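PDB 7JKA: m3DLH protein from Halieaceae bacterium, which probably hydrolyses dienelactones or related esters as an alpha/beta-hydrolase of the dienelactone hydrolase family, and may also act on phosphotriesters. Local coordinates for residues R17-T22 with V116-V121; F52-H57 with A72-L77; G145-A150 with R168-V173; T206-A211 with P232-R237. One frame throughout, in Å; residues are numbered along the deposited sequence. Where two conformers were deposited one is given.

Contact 1: R17-T22 with V116-V121; sequences REIRYT and VAQPEV
Arg17, on strand 14-22, holds both Glu120 and Gln118 of the 118-121 turn with one guanidinium group, a compact example of how an arginine ties a surface loop to a strand. Its CG stands between the backbone N and the carbonyl carbon (chi1 71°), and from there the chain runs extended to NE. The tip meets the Glu120 carboxylate end-on in a two-nitrogen salt bridge, with Arg17 NH1 2.9 Å from Glu120 OE2 and Arg17 NH2 2.9 Å from Glu120 OE1. Both oxygens lie near the guanidinium plane, yet the two flat groups are turned 39° apart: OE1 is met on its syn side and OE2 from above the carboxylate plane. Arg17 NH2 also donates to Gln118 OE1 at 2.8 Å, in the carbonyl plane on a lone pair. Gln118 is bent at chi2 (-48°), which brings CD back to 3.8 Å from Ile19 CD1. A water accepts from Arg17 NE at 2.9 Å and returns a weak bond to Gln118 OE1. An alanine in place of Arg17 would probably leave the Glu120 carboxylate without its charged mate and the Gln118 carbonyl without its NH2 donor. The loop itself is a type I turn, closed by Val121 N to Gln118 O. Around it, Gln118 NE2 bonds to Thr114 O at the end of helix 101-116, and Arg17 makes a cation-pi contact with Trp34. Ile19 pairs with Gly30 of strand 27-35 through the backbone, while Glu120 pairs with Cys42 of strand 42-48.

Contact 2: F52-H57 with A72-L77; sequences FGLNDH and ALAADL
Gly53 and Leu54 pass close beside Leu77 and Asp76, the CA atoms of Gly53 and Leu77 lying 5.4 Å apart and those of Leu54 and Asp76 5.2 Å apart. The segments belong to a beta-alpha-beta unit of the alpha/beta-hydrolase fold: one leads into helix 56-67, where Asn55 is the N-cap and bonds to Ala58 N, and the other is the last part of strand 71-74 and the loop that follows it. Gly53 adopts a positive phi at which a CB would press on the carbonyl oxygen of Phe52; its CA rests 4.4 Å from Leu77 CD1. Leu54 carries most of the packing. Its chi1 of 176° sets CG anti to the backbone N. Leu54 CB sits 3.5 Å from Ala75 O; CD2 lies 3.5 Å from Ala74 O and CD1 faces the Ala74 methyl, though a second conformer of Leu54 makes these two branch contacts less certain. Ala75 O is buried here without a polar partner. Both carboxylate oxygens of Asp76 are hydrogen-bonded, OD2 to Gly81 N and Val29 N, OD1 to His78 N and Gly79 N. A water completes the join, accepting from Leu54 N at 3.0 Å and donating to Asp76 OD1 at 2.7 Å.

Contact 3: G145-A150 with R168-V173; sequences GASLGA and RIRGRV
The guanidinium of Arg170 lies flat over the backbone at Ser147, whose CA stands 3.8 Å above the centre of one face, with Ser147 CB over the same group. A bend at chi3 (56°) swings NE out of the extended line, while CD passes 3.4 Å from Gly145 O. At the edge, Arg170 NH2 donates to Gly145 O at 3.0 Å, tilted 23° from the carbonyl plane. Gly145, just after helix 133-143, has the positive phi of a Schellman motif that closes the helix, and its CA makes a CA-H...O contact with Arg168 O. Arg172 behaves differently: its chain extends from CG to NE, past Gly149 O and on toward helix 232-250, where NH1 forms a salt bridge with Glu248. A water accepts from Arg172 NE at 3.2 Å and donates to Gly149 O at 2.7 Å. The same oxygen accepts from Arg172 N at 2.9 Å, so it is gripped twice. Ala150 and Arg172 form a parallel bridge at the start of strands 150-154 and 172-178, neighbours in the central sheet of the hydrolase fold. Just before it, Gly171 CA lies 3.1 Å from Leu148 O, and a CB there would collide with that oxygen. The contact pairs the Arg170 guanidinium and the Arg172 N-H with main-chain carbonyls, while the charge of Arg172 is matched by Glu248; the positive charge of Arg170, set at the C-terminal end of a helix, is likely to be favoured by the helix dipole.

Contact 4: T206-A211 with P232-R237; sequences TFYGNA and PLTEAR
Tyr208, at the end of strand 203-208, packs against Thr234 and Arg237 on the first turns of helix 232-250. Its CB touches the Thr234 methyl, 3.5 Å from CG2, and CG stays close at 3.6 Å. With CG anti to the carbonyl carbon (chi1 -70°), the ring base is set beside that methyl, which CD1 and CD2 meet less closely. Farther out, Tyr208 CE1 approaches Arg237 CB at 3.9 Å, the two side chains sliding past each other in opposite directions. At the tip, Tyr208 OH is 2.7 Å from a water that donates weakly to Arg237 O. Thr206 CG2 rests over one face, offset toward the rim. An alanine in place of Tyr208 would probably open a gap beside Thr234 CG2 and Arg237 CB and leave the water without its phenol partner. In the type I turn 208-211 that follows, Ala211 CB lies 3.6 Å from Thr234 OG1, while Asn210 ND2 lies 3.9 Å from Leu233 CD2. Glu231 takes the polar ends, accepting from Thr234 OG1 and, weakly, from Asn210 ND2. The strand end and helix therefore meet mainly through van der Waals packing, with weak polar links through a water and through Glu231 rather than direct bonds between the two segments.

All four contacts reach one central sheet, and together they show how an alpha/beta fold is joined at separate points along it. Contact 2 is nested inside the loop closed by contact 1, and the two touch: Tyr21 OH lies 3.0 Å from Asp76 N, a probable hydrogen bond, and Ile19 CG1 packs 3.8 Å from Leu73 CD1. Contacts 3 and 4 use neighbouring strands, with nearest atoms about 8 Å apart. Contacts 1 and 4 lie on opposite sides of the chain's centre, their centres about 32 Å apart. Contact 2 comes near the probable nucleophile elbow around Cys132, which Leu77 approaches without touching.

Contact 1: R17-T22 with V116-V121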
loop_
_atom_site.group_PDB
_atom_site.type_symbol
_atom_site.label_atom_id
_atom_site.label_comp_id
_atom_site.label_asym_id
_atom_site.label_seq_id
_atom_site.Cartn_x
_atom_site.Cartn_y
_atom_site.Cartn_z
ATOM N N ARG A 17 -2.006 -2.557 18.420
ATOM C CA ARG A 17 -0.879 -3.105 19.159
ATOM C C ARG A 17 0.352 -3.064 18.269
ATOM O O ARG A 17 0.268 -3.207 17.042
ATOM C CB ARG A 17 -1.146 -4.532 19.669
ATOM C CG ARG A 17 -1.180 -5.634 18.623
ATOM C CD ARG A 17 -1.512 -6.963 19.303
ATOM N NE ARG A 17 -1.586 -8.103 18.380
ATOM C CZ ARG A 17 -2.727 -8.622 17.942
ATOM N NH1 ARG A 17 -3.897 -8.114 18.345
ATOM N NH2 ARG A 17 -2.705 -9.664 17.124
ATOM N N GLU A 18 1.490 -2.819 18.900
ATOM C CA GLU A 18 2.762 -2.875 18.205
ATOM C C GLU A 18 3.058 -4.312 17.803
ATOM O O GLU A 18 2.799 -5.248 18.564
ATOM C CB GLU A 18 3.863 -2.335 19.117
ATOM C CG GLU A 18 5.198 -2.163 18.475
ATOM C CD GLU A 18 6.135 -1.365 19.353
ATOM O OE1 GLU A 18 6.881 -1.983 20.140
ATOM O OE2 GLU A 18 6.104 -0.119 19.265
ATOM N N ILE A 19 3.586 -4.488 16.595
ATOM C CA ILE A 19 3.981 -5.801 16.090
ATOM C C ILE A 19 5.441 -5.710 15.671
ATOM O O ILE A 19 5.783 -4.917 14.793
ATOM C CB ILE A 19 3.137 -6.255 14.892
ATOM C CG1 ILE A 19 1.632 -6.086 15.153
ATOM C CG2 ILE A 19 3.455 -7.688 14.577
ATOM C CD1 ILE A 19 1.016 -7.293 15.769
ATOM N N ARG A 20 6.289 -6.552 16.242
ATOM C CA ARG A 20 7.694 -6.611 15.848
ATOM C C ARG A 20 7.889 -7.816 14.938
ATOM O O ARG A 20 7.397 -8.907 15.232
ATOM C CB ARG A 20 8.590 -6.684 17.087
ATOM C CG ARG A 20 8.410 -5.435 17.912
ATOM C CD ARG A 20 9.433 -5.246 19.003
ATOM N NE ARG A 20 9.254 -3.908 19.556
ATOM C CZ ARG A 20 10.052 -2.870 19.326
ATOM N NH1 ARG A 20 11.142 -2.995 18.574
ATOM N NH2 ARG A 20 9.755 -1.695 19.878
ATOM N N TYR A 21 8.562 -7.614 13.811
ATOM C CA TYR A 21 8.712 -8.699 12.862
ATOM C C TYR A 21 10.007 -8.487 12.091
ATOM O O TYR A 21 10.672 -7.463 12.233
ATOM C CB TYR A 21 7.507 -8.777 11.916
ATOM C CG TYR A 21 7.268 -7.538 11.045
ATOM C CD1 TYR A 21 6.603 -6.411 11.545
ATOM C CD2 TYR A 21 7.681 -7.508 9.724
ATOM C CE1 TYR A 21 6.363 -5.296 10.750
ATOM C CE2 TYR A 21 7.455 -6.397 8.925
ATOM C CZ TYR A 21 6.801 -5.288 9.447
ATOM O OH TYR A 21 6.567 -4.177 8.636
ATOM N N THR A 22 10.366 -9.468 11.266
ATOM C CA THR A 22 11.653 -9.386 10.585
ATOM C C THR A 22 11.573 -10.088 9.240
ATOM O O THR A 22 10.746 -10.976 9.029
ATOM C CB THR A 22 12.774 -9.980 11.459
ATOM O OG1 THR A 22 14.059 -9.803 10.832
ATOM C CG2 THR A 22 12.561 -11.464 11.731
ATOM N N VAL A 116 -0.644 -12.232 8.444
ATOM C CA VAL A 116 -1.291 -13.540 8.417
ATOM C C VAL A 116 -1.080 -14.305 9.721
ATOM O O VAL A 116 -1.920 -15.118 10.107
ATOM C CB VAL A 116 -0.777 -14.324 7.193
ATOM C CG1 VAL A 116 -1.254 -15.761 7.230
ATOM C CG2 VAL A 116 -1.243 -13.637 5.903
ATOM N N ALA A 117 0.026 -14.048 10.416
ATOM C CA ALA A 117 0.313 -14.742 11.659
ATOM C C ALA A 117 -0.556 -14.278 12.816
ATOM O O ALA A 117 -0.542 -14.927 13.865
ATOM C CB ALA A 117 1.789 -14.549 12.008
ATOM N N GLN A 118 -1.332 -13.195 12.646
ATOM C CA GLN A 118 -2.142 -12.694 13.754
ATOM C C GLN A 118 -3.442 -13.494 13.877
ATOM O O GLN A 118 -4.055 -13.851 12.860
ATOM C CB GLN A 118 -2.458 -11.204 13.568
ATOM C CG GLN A 118 -1.187 -10.339 13.419
ATOM C CD GLN A 118 -0.158 -10.646 14.492
ATOM O OE1 GLN A 118 -0.470 -10.667 15.682
ATOM N NE2 GLN A 118 1.082 -10.920 14.072
ATOM N N PRO A 119 -3.887 -13.775 15.108
ATOM C CA PRO A 119 -5.083 -14.618 15.289
ATOM C C PRO A 119 -6.362 -13.999 14.750
ATOM O O PRO A 119 -7.313 -14.740 14.452
ATOM C CB PRO A 119 -5.158 -14.820 16.814
ATOM C CG PRO A 119 -4.291 -13.753 17.412
ATOM C CD PRO A 119 -3.218 -13.473 16.386
ATOM N N GLU A 120 -6.403 -12.675 14.587
ATOM C CA GLU A 120 -7.576 -11.993 14.042
ATOM C C GLU A 120 -7.803 -12.261 12.558
ATOM O O GLU A 120 -8.908 -12.007 12.060
ATOM C CB GLU A 120 -7.420 -10.489 14.248
ATOM C CG GLU A 120 -7.470 -10.030 15.702
ATOM C CD GLU A 120 -6.158 -10.166 16.446
ATOM O OE1 GLU A 120 -5.156 -10.608 15.845
ATOM O OE2 GLU A 120 -6.151 -9.867 17.669
ATOM N N VAL A 121 -6.793 -12.734 11.829
ATOM C CA VAL A 121 -6.786 -12.571 10.375
ATOM C C VAL A 121 -7.186 -13.856 9.668
ATOM O O VAL A 121 -6.652 -14.937 9.952
ATOM C CB VAL A 121 -5.401 -12.106 9.903
ATOM C CG1 VAL A 121 -5.293 -12.182 8.386
ATOM C CG2 VAL A 121 -5.121 -10.703 10.387
HETATM O O HOH W 1 0.912 -9.565 18.522
#

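Contact 2: F52-H57 with A72-L77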
loop_
_atom_site.group_PDB
_atom_site.type_symbol
_atom_site.label_atom_id
_atom_site.label_comp_id
_atom_site.label_asym_id
_atom_site.label_seq_id
_atom_site.Cartn_x
_atom_site.Cartn_y
_atom_site.Cartn_z
ATOM N N PHE A 52 8.335 8.166 3.612
ATOM C CA PHE A 52 8.778 8.626 4.925
ATOM C C PHE A 52 8.887 7.468 5.912
ATOM O O PHE A 52 9.747 7.488 6.793
ATOM C CB PHE A 52 7.806 9.659 5.489
ATOM C CG PHE A 52 7.571 10.823 4.587
ATOM C CD1 PHE A 52 8.575 11.738 4.354
ATOM C CD2 PHE A 52 6.333 11.004 3.990
ATOM C CE1 PHE A 52 8.360 12.827 3.519
ATOM C CE2 PHE A 52 6.108 12.081 3.158
ATOM C CZ PHE A 52 7.124 12.995 2.922
ATOM N N GLY A 53 8.019 6.474 5.794
ATOM C CA GLY A 53 7.931 5.357 6.713
ATOM C C GLY A 53 6.616 5.345 7.468
ATOM O O GLY A 53 5.699 6.123 7.196
ATOM N N LEU A 54 6.537 4.446 8.443
ATOM C CA LEU A 54 5.304 4.271 9.204
ATOM C C LEU A 54 5.031 5.535 10.009
ATOM O O LEU A 54 5.683 5.795 11.022
ATOM C CB LEU A 54 5.423 3.042 10.098
ATOM C CG LEU A 54 4.245 2.765 11.029
ATOM C CD1 LEU A 54 2.954 2.965 10.274
ATOM C CD2 LEU A 54 4.348 1.346 11.567
ATOM N N ASN A 55 4.072 6.334 9.555
ATOM C CA ASN A 55 3.773 7.619 10.175
ATOM C C ASN A 55 2.299 7.694 10.567
ATOM O O ASN A 55 1.543 6.734 10.376
ATOM C CB ASN A 55 4.163 8.758 9.229
ATOM C CG ASN A 55 3.519 8.640 7.853
ATOM O OD1 ASN A 55 2.596 7.842 7.634
ATOM N ND2 ASN A 55 4.005 9.459 6.916
ATOM N N ASP A 56 1.876 8.863 11.058
ATOM C CA ASP A 56 0.510 9.010 11.558
ATOM C C ASP A 56 -0.511 8.828 10.456
ATOM O O ASP A 56 -1.594 8.293 10.699
ATOM C CB ASP A 56 0.327 10.369 12.215
ATOM C CG ASP A 56 0.903 10.411 13.617
ATOM O OD1 ASP A 56 1.254 9.323 14.134
ATOM O OD2 ASP A 56 1.004 11.513 14.192
ATOM N N HIS A 57 -0.173 9.253 9.237
ATOM C CA HIS A 57 -1.069 9.072 8.100
ATOM C C HIS A 57 -1.385 7.596 7.892
ATOM O O HIS A 57 -2.551 7.210 7.754
ATOM C CB HIS A 57 -0.423 9.699 6.861
ATOM C CG HIS A 57 -1.169 9.462 5.592
ATOM N ND1 HIS A 57 -0.992 8.328 4.833
ATOM C CD2 HIS A 57 -2.070 10.224 4.931
ATOM C CE1 HIS A 57 -1.765 8.395 3.761
ATOM N NE2 HIS A 57 -2.429 9.534 3.798
ATOM N N ALA A 72 -5.796 -4.585 10.103
ATOM C CA ALA A 72 -4.907 -3.861 9.215
ATOM C C ALA A 72 -3.550 -3.694 9.883
ATOM O O ALA A 72 -3.461 -3.172 10.998
ATOM C CB ALA A 72 -5.529 -2.505 8.855
ATOM N N LEU A 73 -2.489 -4.116 9.185
ATOM C CA LEU A 73 -1.123 -3.947 9.676
ATOM C C LEU A 73 -0.496 -2.758 8.962
ATOM O O LEU A 73 -0.226 -2.826 7.757
ATOM C CB LEU A 73 -0.301 -5.210 9.438
ATOM C CG LEU A 73 1.142 -5.111 9.960
ATOM C CD1 LEU A 73 1.142 -5.198 11.467
ATOM C CD2 LEU A 73 2.027 -6.213 9.384
ATOM N N ALA A 74 -0.255 -1.684 9.699
ATOM C CA ALA A 74 0.565 -0.592 9.187
ATOM C C ALA A 74 2.026 -1.045 9.205
ATOM O O ALA A 74 2.574 -1.355 10.271
ATOM C CB ALA A 74 0.343 0.653 10.041
ATOM N N ALA A 75 2.653 -1.083 8.039
ATOM C CA ALA A 75 3.970 -1.677 7.876
ATOM C C ALA A 75 5.098 -0.663 8.023
ATOM O O ALA A 75 4.958 0.524 7.706
ATOM C CB ALA A 75 4.100 -2.333 6.501
ATOM N N ASP A 76 6.245 -1.172 8.461
ATOM C CA ASP A 76 7.476 -0.401 8.612
ATOM C C ASP A 76 8.329 -0.603 7.356
ATOM O O ASP A 76 8.676 -1.739 7.029
ATOM C CB ASP A 76 8.162 -0.918 9.881
ATOM C CG ASP A 76 9.545 -0.327 10.140
ATOM O OD1 ASP A 76 10.010 0.573 9.413
ATOM O OD2 ASP A 76 10.160 -0.787 11.127
ATOM N N LEU A 77 8.672 0.490 6.649
ATOM C CA LEU A 77 9.446 0.347 5.420
ATOM C C LEU A 77 10.944 0.277 5.651
ATOM O O LEU A 77 11.672 -0.159 4.747
ATOM C CB LEU A 77 9.191 1.521 4.474
ATOM C CG LEU A 77 7.786 1.630 3.881
ATOM C CD1 LEU A 77 7.699 2.901 3.048
ATOM C CD2 LEU A 77 7.464 0.381 3.037
HETATM O O HOH W 2 9.093 3.019 8.809
#

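Contact 3: G145-A150 with R168-V173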
loop_
_atom_site.group_PDB
_atom_site.type_symbol
_atom_site.label_atom_id
_atom_site.label_comp_id
_atom_site.label_asym_id
_atom_site.label_seq_id
_atom_site.Cartn_x
_atom_site.Cartn_y
_atom_site.Cartn_z
ATOM N N GLY A 145 4.147 -12.659 -6.395
ATOM C CA GLY A 145 3.308 -13.839 -6.400
ATOM C C GLY A 145 2.689 -14.159 -5.069
ATOM O O GLY A 145 2.216 -15.288 -4.871
ATOM N N ALA A 146 2.680 -13.203 -4.149
ATOM C CA ALA A 146 2.076 -13.408 -2.844
ATOM C C ALA A 146 0.573 -13.648 -2.967
ATOM O O ALA A 146 -0.094 -13.214 -3.922
ATOM C CB ALA A 146 2.367 -12.200 -1.950
ATOM N N SER A 147 0.031 -14.353 -1.984
ATOM C CA SER A 147 -1.382 -14.713 -1.995
ATOM C C SER A 147 -2.170 -13.520 -1.464
ATOM O O SER A 147 -2.366 -13.364 -0.261
ATOM C CB SER A 147 -1.627 -15.965 -1.163
ATOM O OG SER A 147 -3.001 -16.296 -1.183
ATOM N N LEU A 148 -2.614 -12.662 -2.382
ATOM C CA LEU A 148 -3.393 -11.456 -2.081
ATOM C C LEU A 148 -4.598 -11.420 -2.992
ATOM O O LEU A 148 -4.461 -11.605 -4.203
ATOM C CB LEU A 148 -2.604 -10.165 -2.320
ATOM C CG LEU A 148 -1.399 -9.840 -1.472
ATOM C CD1 LEU A 148 -0.623 -8.710 -2.125
ATOM C CD2 LEU A 148 -1.862 -9.437 -0.080
ATOM N N GLY A 149 -5.773 -11.144 -2.423
ATOM C CA GLY A 149 -6.965 -11.047 -3.241
ATOM C C GLY A 149 -7.154 -9.694 -3.895
ATOM O O GLY A 149 -7.850 -9.608 -4.911
ATOM N N ALA A 150 -6.544 -8.641 -3.348
ATOM C CA ALA A 150 -6.784 -7.294 -3.859
ATOM C C ALA A 150 -5.595 -6.423 -3.509
ATOM O O ALA A 150 -4.971 -6.596 -2.454
ATOM C CB ALA A 150 -8.054 -6.668 -3.274
ATOM N N ARG A 168 2.343 -13.465 -12.368
ATOM C CA ARG A 168 2.394 -13.785 -10.948
ATOM C C ARG A 168 1.456 -12.941 -10.091
ATOM O O ARG A 168 1.316 -13.223 -8.896
ATOM C CB ARG A 168 3.834 -13.656 -10.422
ATOM C CG ARG A 168 4.791 -14.729 -10.952
ATOM C CD ARG A 168 4.506 -16.104 -10.339
ATOM N NE ARG A 168 5.448 -17.133 -10.780
ATOM C CZ ARG A 168 5.240 -18.446 -10.681
ATOM N NH1 ARG A 168 4.111 -18.917 -10.165
ATOM N NH2 ARG A 168 6.157 -19.289 -11.124
ATOM N N ILE A 169 0.789 -11.929 -10.647
ATOM C CA ILE A 169 -0.179 -11.176 -9.861
ATOM C C ILE A 169 -1.445 -12.012 -9.731
ATOM O O ILE A 169 -2.034 -12.445 -10.730
ATOM C CB ILE A 169 -0.481 -9.809 -10.481
ATOM C CG1 ILE A 169 0.759 -8.919 -10.364
ATOM C CG2 ILE A 169 -1.645 -9.178 -9.751
ATOM C CD1 ILE A 169 0.646 -7.621 -11.153
ATOM N N ARG A 170 -1.841 -12.273 -8.500
ATOM C CA ARG A 170 -2.951 -13.172 -8.251
ATOM C C ARG A 170 -4.221 -12.460 -7.818
ATOM O O ARG A 170 -5.293 -13.072 -7.861
ATOM C CB ARG A 170 -2.548 -14.199 -7.202
ATOM C CG ARG A 170 -1.332 -14.958 -7.687
ATOM C CD ARG A 170 -0.644 -15.659 -6.578
ATOM N NE ARG A 170 -1.583 -16.529 -5.896
ATOM C CZ ARG A 170 -1.225 -17.313 -4.891
ATOM N NH1 ARG A 170 -2.121 -18.088 -4.298
ATOM N NH2 ARG A 170 0.039 -17.320 -4.494
ATOM N N GLY A 171 -4.137 -11.186 -7.437
ATOM C CA GLY A 171 -5.278 -10.454 -6.942
ATOM C C GLY A 171 -5.841 -9.474 -7.956
ATOM O O GLY A 171 -5.320 -9.291 -9.052
ATOM N N ARG A 172 -6.940 -8.843 -7.550
ATOM C CA ARG A 172 -7.523 -7.774 -8.348
ATOM C C ARG A 172 -6.815 -6.470 -8.019
ATOM O O ARG A 172 -6.561 -6.174 -6.844
ATOM C CB ARG A 172 -9.020 -7.664 -8.049
ATOM C CG ARG A 172 -9.676 -9.041 -8.170
ATOM C CD ARG A 172 -11.147 -9.061 -7.857
ATOM N NE ARG A 172 -11.540 -10.451 -7.631
ATOM C CZ ARG A 172 -12.788 -10.886 -7.585
ATOM N NH1 ARG A 172 -13.798 -10.041 -7.760
ATOM N NH2 ARG A 172 -13.019 -12.173 -7.365
ATOM N N VAL A 173 -6.469 -5.705 -9.049
ATOM C CA VAL A 173 -5.606 -4.533 -8.913
ATOM C C VAL A 173 -6.440 -3.296 -9.195
ATOM O O VAL A 173 -7.183 -3.268 -10.183
ATOM C CB VAL A 173 -4.406 -4.586 -9.874
ATOM C CG1 VAL A 173 -3.634 -3.269 -9.795
ATOM C CG2 VAL A 173 -3.503 -5.746 -9.537
HETATM O O HOH W 3 0.003 -11.586 -6.152
HETATM O O HOH W 4 -9.215 -11.769 -5.875
#

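Contact 4: T206-A211 with P232-R237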
loop_
_atom_site.group_PDB
_atom_site.type_symbol
_atom_site.label_atom_id
_atom_site.label_comp_id
_atom_site.label_asym_id
_atom_site.label_seq_id
_atom_site.Cartn_x
_atom_site.Cartn_y
_atom_site.Cartn_z
ATOM N N THR A 206 -7.781 4.271 -12.420
ATOM C CA THR A 206 -8.611 5.472 -12.445
ATOM C C THR A 206 -7.740 6.719 -12.383
ATOM O O THR A 206 -6.924 6.877 -11.469
ATOM C CB THR A 206 -9.640 5.473 -11.311
ATOM O OG1 THR A 206 -10.511 4.339 -11.488
ATOM C CG2 THR A 206 -10.452 6.773 -11.301
ATOM N N PHE A 207 -7.912 7.577 -13.376
ATOM C CA PHE A 207 -7.373 8.938 -13.396
ATOM C C PHE A 207 -8.363 9.840 -12.668
ATOM O O PHE A 207 -9.507 10.007 -13.121
ATOM C CB PHE A 207 -7.188 9.441 -14.830
ATOM C CG PHE A 207 -6.053 8.810 -15.587
ATOM C CD1 PHE A 207 -6.149 7.509 -16.065
ATOM C CD2 PHE A 207 -4.913 9.545 -15.872
ATOM C CE1 PHE A 207 -5.104 6.941 -16.802
ATOM C CE2 PHE A 207 -3.856 8.986 -16.620
ATOM C CZ PHE A 207 -3.955 7.678 -17.060
ATOM N N TYR A 208 -7.940 10.417 -11.543
ATOM C CA TYR A 208 -8.747 11.396 -10.809
ATOM C C TYR A 208 -8.281 12.792 -11.218
ATOM O O TYR A 208 -7.196 13.239 -10.831
ATOM C CB TYR A 208 -8.618 11.188 -9.304
ATOM C CG TYR A 208 -9.295 9.925 -8.836
ATOM C CD1 TYR A 208 -10.670 9.898 -8.629
ATOM C CD2 TYR A 208 -8.566 8.765 -8.583
ATOM C CE1 TYR A 208 -11.301 8.727 -8.183
ATOM C CE2 TYR A 208 -9.187 7.614 -8.147
ATOM C CZ TYR A 208 -10.557 7.604 -7.943
ATOM O OH TYR A 208 -11.196 6.457 -7.500
ATOM N N GLY A 209 -9.101 13.485 -12.010
ATOM C CA GLY A 209 -8.651 14.735 -12.577
ATOM C C GLY A 209 -8.305 15.801 -11.561
ATOM O O GLY A 209 -7.416 16.624 -11.797
ATOM N N ASN A 210 -8.987 15.812 -10.426
ATOM C CA ASN A 210 -8.778 16.907 -9.483
ATOM C C ASN A 210 -7.386 16.889 -8.850
ATOM O O ASN A 210 -6.942 17.907 -8.319
ATOM C CB ASN A 210 -9.815 16.843 -8.354
ATOM C CG ASN A 210 -11.236 17.135 -8.815
ATOM O OD1 ASN A 210 -11.473 17.801 -9.831
ATOM N ND2 ASN A 210 -12.199 16.642 -8.037
ATOM N N ALA A 211 -6.691 15.765 -8.900
ATOM C CA ALA A 211 -5.723 15.419 -7.870
ATOM C C ALA A 211 -4.300 15.326 -8.403
ATOM O O ALA A 211 -4.065 14.933 -9.550
ATOM C CB ALA A 211 -6.098 14.095 -7.235
ATOM N N PRO A 232 -9.569 16.480 -0.886
ATOM C CA PRO A 232 -10.490 15.668 -0.076
ATOM C C PRO A 232 -11.528 14.937 -0.905
ATOM O O PRO A 232 -11.929 13.835 -0.522
ATOM C CB PRO A 232 -11.128 16.692 0.880
ATOM C CG PRO A 232 -10.970 17.991 0.200
ATOM C CD PRO A 232 -9.701 17.918 -0.604
ATOM N N LEU A 233 -11.962 15.497 -2.035
ATOM C CA LEU A 233 -12.940 14.797 -2.861
ATOM C C LEU A 233 -12.354 13.506 -3.418
ATOM O O LEU A 233 -12.978 12.437 -3.353
ATOM C CB LEU A 233 -13.410 15.718 -3.987
ATOM C CG LEU A 233 -14.716 15.375 -4.706
ATOM C CD1 LEU A 233 -15.802 15.005 -3.712
ATOM C CD2 LEU A 233 -15.156 16.559 -5.569
ATOM N N THR A 234 -11.141 13.585 -3.971
ATOM C CA THR A 234 -10.475 12.397 -4.491
ATOM C C THR A 234 -10.124 11.426 -3.375
ATOM O O THR A 234 -10.199 10.205 -3.569
ATOM C CB THR A 234 -9.211 12.796 -5.257
ATOM O OG1 THR A 234 -9.569 13.647 -6.359
ATOM C CG2 THR A 234 -8.503 11.566 -5.782
ATOM N N GLU A 235 -9.752 11.939 -2.201
ATOM C CA GLU A 235 -9.528 11.044 -1.066
ATOM C C GLU A 235 -10.767 10.207 -0.785
ATOM O O GLU A 235 -10.694 8.984 -0.654
ATOM C CB GLU A 235 -9.122 11.831 0.184
ATOM C CG GLU A 235 -8.879 10.851 1.350
ATOM C CD GLU A 235 -8.664 11.526 2.688
ATOM O OE1 GLU A 235 -9.200 12.640 2.887
ATOM O OE2 GLU A 235 -7.969 10.929 3.549
ATOM N N ALA A 236 -11.935 10.846 -0.755
ATOM C CA ALA A 236 -13.162 10.124 -0.455
ATOM C C ALA A 236 -13.541 9.171 -1.580
ATOM O O ALA A 236 -13.915 8.014 -1.333
ATOM C CB ALA A 236 -14.285 11.123 -0.198
ATOM N N ARG A 237 -13.463 9.640 -2.823
ATOM C CA ARG A 237 -13.840 8.785 -3.948
ATOM C C ARG A 237 -12.956 7.546 -4.038
ATOM O O ARG A 237 -13.446 6.433 -4.276
ATOM C CB ARG A 237 -13.756 9.567 -5.259
ATOM C CG ARG A 237 -14.825 10.631 -5.424
ATOM C CD ARG A 237 -14.403 11.588 -6.508
ATOM N NE ARG A 237 -15.497 12.476 -6.835
ATOM C CZ ARG A 237 -15.400 13.457 -7.732
ATOM N NH1 ARG A 237 -14.264 13.668 -8.380
ATOM N NH2 ARG A 237 -16.457 14.217 -7.993
HETATM O O HOH W 5 -13.852 6.466 -7.675
#